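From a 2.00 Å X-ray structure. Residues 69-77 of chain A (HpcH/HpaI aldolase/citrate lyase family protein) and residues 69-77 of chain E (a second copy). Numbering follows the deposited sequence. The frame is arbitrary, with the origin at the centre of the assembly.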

# COMPACT_ATOMS: atom_id res chain seq x y z
N LEU A 69 10.77 11.33 -1.29
CA LEU A 69 11.81 11.94 -2.14
C LEU A 69 11.31 12.30 -3.54
O LEU A 69 11.62 13.36 -4.07
CB LEU A 69 13.07 11.07 -2.18
CG LEU A 69 13.80 10.96 -0.83
CD1 LEU A 69 14.95 9.95 -1.00
CD2 LEU A 69 14.30 12.29 -0.30
N ARG A 70 10.60 11.38 -4.15
CA ARG A 70 10.08 11.56 -5.49
C ARG A 70 9.11 12.67 -5.43
O ARG A 70 9.08 13.52 -6.33
CB ARG A 70 9.39 10.26 -5.99
CG ARG A 70 10.31 9.23 -6.57
CD ARG A 70 9.60 7.89 -6.70
NE ARG A 70 10.54 7.02 -7.32
CZ ARG A 70 10.74 5.76 -6.99
NH1 ARG A 70 10.02 5.17 -6.02
NH2 ARG A 70 11.69 5.12 -7.65
N ALA A 71 8.30 12.71 -4.37
CA ALA A 71 7.24 13.70 -4.30
C ALA A 71 7.82 15.14 -4.17
O ALA A 71 7.35 16.07 -4.79
CB ALA A 71 6.31 13.42 -3.12
N ILE A 72 8.83 15.29 -3.35
CA ILE A 72 9.55 16.56 -3.22
C ILE A 72 10.25 16.91 -4.56
O ILE A 72 10.16 18.03 -5.04
CB ILE A 72 10.60 16.50 -2.08
CG1 ILE A 72 9.94 16.46 -0.70
CG2 ILE A 72 11.57 17.69 -2.13
CD1 ILE A 72 10.86 15.91 0.37
N ALA A 73 10.95 15.94 -5.18
CA ALA A 73 11.68 16.22 -6.43
C ALA A 73 10.72 16.64 -7.55
O ALA A 73 11.05 17.42 -8.43
CB ALA A 73 12.51 15.03 -6.88
N ALA A 74 9.51 16.12 -7.49
CA ALA A 74 8.53 16.39 -8.50
C ALA A 74 8.12 17.84 -8.55
O ALA A 74 7.64 18.28 -9.60
CB ALA A 74 7.30 15.48 -8.34
N ALA A 75 8.28 18.58 -7.44
CA ALA A 75 7.93 19.99 -7.40
C ALA A 75 8.91 20.83 -8.19
O ALA A 75 8.61 21.96 -8.45
CB ALA A 75 7.82 20.53 -5.98
N HIS A 76 10.10 20.31 -8.47
CA HIS A 76 11.14 21.02 -9.25
C HIS A 76 11.54 22.36 -8.60
O HIS A 76 11.80 23.36 -9.29
CB HIS A 76 10.69 21.27 -10.71
CG HIS A 76 10.71 20.06 -11.59
ND1 HIS A 76 9.88 18.96 -11.38
CD2 HIS A 76 11.40 19.79 -12.72
CE1 HIS A 76 10.08 18.07 -12.33
NE2 HIS A 76 11.01 18.54 -13.15
N LEU A 77 11.60 22.39 -7.28
CA LEU A 77 11.90 23.62 -6.58
C LEU A 77 13.15 23.39 -5.72
O LEU A 77 13.67 22.29 -5.71
CB LEU A 77 10.67 24.08 -5.79
CG LEU A 77 9.58 24.75 -6.68
CD1 LEU A 77 8.26 24.94 -5.92
CD2 LEU A 77 10.02 26.09 -7.24
N LEU E 69 3.25 9.63 -12.01
CA LEU E 69 3.55 11.01 -12.49
C LEU E 69 4.64 11.70 -11.67
O LEU E 69 5.51 12.36 -12.24
CB LEU E 69 2.32 11.92 -12.48
CG LEU E 69 1.19 11.53 -13.45
CD1 LEU E 69 -0.07 12.31 -13.06
CD2 LEU E 69 1.54 11.74 -14.90
N ARG E 70 4.58 11.53 -10.35
CA ARG E 70 5.66 11.99 -9.44
C ARG E 70 7.00 11.35 -9.74
O ARG E 70 8.02 12.05 -9.82
CB ARG E 70 5.30 11.73 -7.99
CG ARG E 70 4.19 12.63 -7.43
CD ARG E 70 3.93 12.27 -5.97
NE ARG E 70 3.06 13.28 -5.42
CZ ARG E 70 1.83 13.07 -4.99
NH1 ARG E 70 1.28 11.86 -4.99
NH2 ARG E 70 1.16 14.09 -4.53
N ALA E 71 6.99 10.04 -9.94
CA ALA E 71 8.21 9.31 -10.23
C ALA E 71 8.81 9.77 -11.54
O ALA E 71 10.02 9.92 -11.62
CB ALA E 71 7.94 7.78 -10.28
N ILE E 72 7.99 10.01 -12.56
CA ILE E 72 8.50 10.55 -13.81
C ILE E 72 9.09 11.95 -13.67
O ILE E 72 10.21 12.22 -14.17
CB ILE E 72 7.40 10.52 -14.93
CG1 ILE E 72 7.03 9.05 -15.29
CG2 ILE E 72 7.88 11.27 -16.17
CD1 ILE E 72 5.78 8.92 -16.15
N ALA E 73 8.36 12.83 -12.97
CA ALA E 73 8.77 14.22 -12.78
C ALA E 73 10.07 14.32 -11.98
O ALA E 73 10.88 15.24 -12.18
CB ALA E 73 7.64 15.01 -12.09
N ALA E 74 10.25 13.38 -11.07
CA ALA E 74 11.42 13.37 -10.21
C ALA E 74 12.73 13.19 -11.00
O ALA E 74 13.79 13.66 -10.57
CB ALA E 74 11.24 12.29 -9.15
N ALA E 75 12.66 12.56 -12.15
CA ALA E 75 13.82 12.43 -13.06
C ALA E 75 14.27 13.77 -13.63
O ALA E 75 15.40 13.89 -14.07
CB ALA E 75 13.50 11.46 -14.19
N HIS E 76 13.39 14.77 -13.65
CA HIS E 76 13.72 16.11 -14.15
C HIS E 76 14.16 16.07 -15.63
O HIS E 76 15.12 16.76 -16.00
CB HIS E 76 14.85 16.80 -13.30
CG HIS E 76 14.40 17.33 -11.97
ND1 HIS E 76 15.03 18.38 -11.34
CD2 HIS E 76 13.39 16.96 -11.14
CE1 HIS E 76 14.45 18.63 -10.18
NE2 HIS E 76 13.44 17.78 -10.03
N LEU E 77 13.51 15.22 -16.44
CA LEU E 77 13.88 15.06 -17.85
C LEU E 77 12.63 15.30 -18.76
O LEU E 77 11.55 15.55 -18.26
CB LEU E 77 14.53 13.69 -18.08
CG LEU E 77 15.98 13.58 -17.57
CD1 LEU E 77 16.44 12.14 -17.52
CD2 LEU E 77 16.97 14.41 -18.41
O HOH W 1 10.99 17.15 -16.07

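How do two copies of the same helix come so close? Their axes approach to 7.8 Å and cross at 63°, and alanine makes that spacing workable. The CA atoms of Ala74(A) and Ala74(E) lie 4.5 Å apart, so the two backbones nearly meet at this point. Around it the methyl groups interlock in a reciprocal pattern: Ala73(A) CB packs against Ala74(E) CB at 3.8 Å, and Ala74(A) CB against Ala73(E) CB, also at 3.8 Å. In both copies the CA-to-CB bond of Ala73 points toward the partner while that of Ala74 runs sideways, which lets each methyl settle beside the other. Each Ala74 methyl also rests on a backbone carbonyl, with Ala74(A) CB 3.8 Å from Arg70(E) O and Ala74(E) CB 3.8 Å from Arg70(A) O. These carbonyls are already occupied within their own helices, where each accepts the backbone N of Ala74, so van der Waals contact leaves no acceptor unsatisfied.

What do the arginines contribute to so apolar a contact? They bring the length of their side chains. Arg70(A) CD lies 3.9 Å from Ala71(E) CB, and Arg70(E) CD lies 3.9 Å from Ala71(A) CB, so the aliphatic part of each arginine covers a methyl of the other copy. Both side chains start with chi1 in m and continue with chi2 and chi3 in t, an extended course that carries the guanidinium onward. There NE and NH2 are hydrogen-bonded elsewhere in the structure, which makes burial of this charged residue tolerable.

Where does the direct polar link form? It lies at the histidines, where the two copies cease to match. His76(E) NE2 donates to Ala73(A) O at 2.9 Å, with the acceptor near the plane of the ring. His76(A) instead turns ND1 back to its own chain and donates to Ala74(A) O at 2.9 Å. Its chi2 is 65°, against -153° in His76(E), although both residues have chi1 in m. Consequently His76(A) brings CE1 within 2.9 Å of Ala73(E) O, while its NE2 stands 3.4 Å from that oxygen at an angle too poor for a hydrogen bond. In both chains His76 has positive phi and is the first residue to leave helical geometry; its CA-to-CB bond points sideways, but the end of the side chain comes nearer the partner.

What else joins the two histidines? Their rings stack face to face, with centroids 4.0 Å apart and planes inclined by only 15°; His76(A) NE2 comes within 3.5 Å of His76(E) CD2. Flat, polar rings suit this exposed position, since they can pack against each other while still reaching carbonyls and solvent. Water 1 adds a bridge, hydrogen-bonded to His76(A) NE2 at 3.2 Å and donating to Leu77(E) O at 2.8 Å. Altogether the two stretches bury 464 Å², counting both sides.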